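PDB 2QCK: flavin reductase domain protein from Arthrobacter sp., which probably binds FMN and acts as a flavin-dependent reductase, working as a dimer of two identical chains. Local coordinates for residues P51-N56 with V136-G141. Numbering follows the deposited sequence.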
loop_
_atom_site.group_PDB
_atom_site.type_symbol
_atom_site.label_atom_id
_atom_site.label_comp_id
_atom_site.label_asym_id
_atom_site.label_seq_id
_atom_site.Cartn_x
_atom_site.Cartn_y
_atom_site.Cartn_z
ATOM N N PRO A 51 1.938 17.195 -1.170
ATOM C CA PRO A 51 2.256 15.824 -1.415
ATOM C C PRO A 51 2.550 15.096 -0.133
ATOM O O PRO A 51 3.421 15.524 0.628
ATOM C CB PRO A 51 3.503 15.906 -2.298
ATOM C CG PRO A 51 4.095 17.232 -2.049
ATOM C CD PRO A 51 2.979 18.123 -1.674
ATOM N N ARG A 52 1.839 13.994 0.080
ATOM C CA ARG A 52 2.067 13.140 1.244
ATOM C C ARG A 52 1.965 11.665 0.896
ATOM O O ARG A 52 1.254 11.284 -0.003
ATOM C CB ARG A 52 1.042 13.399 2.349
ATOM C CG ARG A 52 0.729 14.837 2.708
ATOM C CD ARG A 52 -0.111 14.840 3.970
ATOM N NE ARG A 52 -1.245 15.761 3.920
ATOM C CZ ARG A 52 -1.185 17.047 4.230
ATOM N NH1 ARG A 52 -0.041 17.603 4.604
ATOM N NH2 ARG A 52 -2.274 17.786 4.164
ATOM N N PHE A 53 2.654 10.839 1.675
ATOM C CA PHE A 53 2.521 9.406 1.580
ATOM C C PHE A 53 2.450 8.849 2.984
ATOM O O PHE A 53 2.770 9.535 3.933
ATOM C CB PHE A 53 3.664 8.711 0.783
ATOM C CG PHE A 53 5.044 8.813 1.400
ATOM C CD1 PHE A 53 5.879 9.859 1.086
ATOM C CD2 PHE A 53 5.552 7.790 2.190
ATOM C CE1 PHE A 53 7.149 9.939 1.605
ATOM C CE2 PHE A 53 6.821 7.890 2.729
ATOM C CZ PHE A 53 7.606 8.952 2.423
ATOM N N THR A 54 1.999 7.605 3.071
ATOM C CA THR A 54 1.884 6.883 4.332
ATOM C C THR A 54 2.584 5.541 4.225
ATOM O O THR A 54 2.706 5.006 3.135
ATOM C CB THR A 54 0.405 6.623 4.634
ATOM O OG1 THR A 54 -0.195 6.004 3.498
ATOM C CG2 THR A 54 -0.320 7.905 4.910
ATOM N N PHE A 55 3.054 5.012 5.357
ATOM C CA PHE A 55 3.402 3.606 5.466
ATOM C C PHE A 55 3.131 3.126 6.895
ATOM O O PHE A 55 2.906 3.937 7.817
ATOM C CB PHE A 55 4.875 3.381 5.057
ATOM C CG PHE A 55 5.867 4.072 5.940
ATOM C CD1 PHE A 55 6.164 5.411 5.755
ATOM C CD2 PHE A 55 6.504 3.390 7.002
ATOM C CE1 PHE A 55 7.102 6.038 6.565
ATOM C CE2 PHE A 55 7.394 4.045 7.817
ATOM C CZ PHE A 55 7.685 5.364 7.607
ATOM N N ASN A 56 3.148 1.815 7.067
ATOM C CA ASN A 56 2.984 1.194 8.357
ATOM C C ASN A 56 4.274 0.484 8.767
ATOM O O ASN A 56 5.036 -0.013 7.912
ATOM C CB ASN A 56 1.818 0.203 8.338
ATOM C CG ASN A 56 0.489 0.842 7.925
ATOM O OD1 ASN A 56 0.272 2.035 8.129
ATOM N ND2 ASN A 56 -0.402 0.049 7.308
ATOM N N VAL A 136 3.797 11.288 6.095
ATOM C CA VAL A 136 5.009 12.032 5.713
ATOM C C VAL A 136 4.606 13.061 4.674
ATOM O O VAL A 136 3.886 12.716 3.749
ATOM C CB VAL A 136 5.969 11.080 5.091
ATOM C CG1 VAL A 136 7.265 11.744 4.809
ATOM C CG2 VAL A 136 6.151 9.846 6.035
ATOM N N GLU A 137 5.070 14.291 4.828
ATOM C CA GLU A 137 4.898 15.313 3.799
ATOM C C GLU A 137 6.204 15.454 3.009
ATOM O O GLU A 137 7.275 15.677 3.593
ATOM C CB GLU A 137 4.546 16.668 4.432
ATOM C CG GLU A 137 4.280 17.754 3.356
ATOM C CD GLU A 137 3.813 19.100 3.893
ATOM O OE1 GLU A 137 3.048 19.138 4.869
ATOM O OE2 GLU A 137 4.146 20.130 3.280
ATOM N N VAL A 138 6.093 15.417 1.683
ATOM C CA VAL A 138 7.238 15.318 0.803
ATOM C C VAL A 138 7.766 16.725 0.578
ATOM O O VAL A 138 7.002 17.618 0.309
ATOM C CB VAL A 138 6.843 14.649 -0.534
ATOM C CG1 VAL A 138 7.951 14.715 -1.563
ATOM C CG2 VAL A 138 6.466 13.219 -0.287
ATOM N N VAL A 139 9.064 16.910 0.756
ATOM C CA VAL A 139 9.696 18.222 0.577
ATOM C C VAL A 139 10.734 18.247 -0.543
ATOM O O VAL A 139 11.164 19.333 -0.984
ATOM C CB VAL A 139 10.335 18.739 1.887
ATOM C CG1 VAL A 139 9.255 18.993 2.922
ATOM C CG2 VAL A 139 11.416 17.766 2.426
ATOM N N GLU A 140 11.132 17.085 -1.037
ATOM C CA GLU A 140 12.186 17.030 -2.051
ATOM C C GLU A 140 12.117 15.685 -2.739
ATOM O O GLU A 140 11.532 14.742 -2.204
ATOM C CB GLU A 140 13.572 17.246 -1.387
ATOM C CG GLU A 140 14.740 17.471 -2.346
ATOM C CD GLU A 140 14.498 18.667 -3.233
ATOM O OE1 GLU A 140 14.779 19.798 -2.756
ATOM O OE2 GLU A 140 14.006 18.474 -4.385
ATOM N N GLY A 141 12.701 15.580 -3.925
ATOM C CA GLY A 141 12.762 14.282 -4.605
ATOM C C GLY A 141 13.471 14.334 -5.933
ATOM O O GLY A 141 13.870 15.398 -6.381
#
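Val136 lies against the ring of Phe53, its hydrogen-bonded antiparallel neighbour, in a CH-pi contact, with CB over one face of the ring, 3.9 Å from the centroid and offset toward the rim. Phe53 carries CG between its backbone N and carbonyl carbon (chi1 65°), a rotamer that lays the ring across the neighbouring strand. There Val136 CG1 reaches CE1 and CZ of Phe53, while Val136 CG2 touches CE2 of Phe53 and reaches the edge of the Phe55 ring at CE1. Val138 closes in on the Phe53 ring from another direction: its CG2 lies in the ring plane, 3.7 Å from Phe53 CD1, and its CB packs against CB of Pro51. An alanine in place of Phe53 would probably leave a gap beside Val136 and Val138, stripping Val136 CB of the ring face and Val138 CG2 of the ring edge.

Beneath these side chains, Phe53 and Val136 exchange two backbone hydrogen bonds, Phe53 N to Val136 O at 3.1 Å and Val136 N to Phe53 O at 3.0 Å. A third, nearly straight at the hydrogen (176°), runs from Val138 N to Pro51 O. On the other face of the sheet, Arg52 and Glu137 form a non-hydrogen-bonded pair; in one of two modelled Arg52 conformers, NH1 makes a long, doubtful salt bridge to Glu137 OE1 (3.5 Å). The main partner of Arg52 is Glu129 of the second subunit, which meets NH2 and ties this face to the dimer interface.

The pairing joins strands 51-58 and 131-143 between strands 44-48 and 116-127, consistent with the split-barrel fold of FMN-binding flavin reductases, while Val75 and Ile73 of strand 72-77 pack against Phe53 and Val136, respectively.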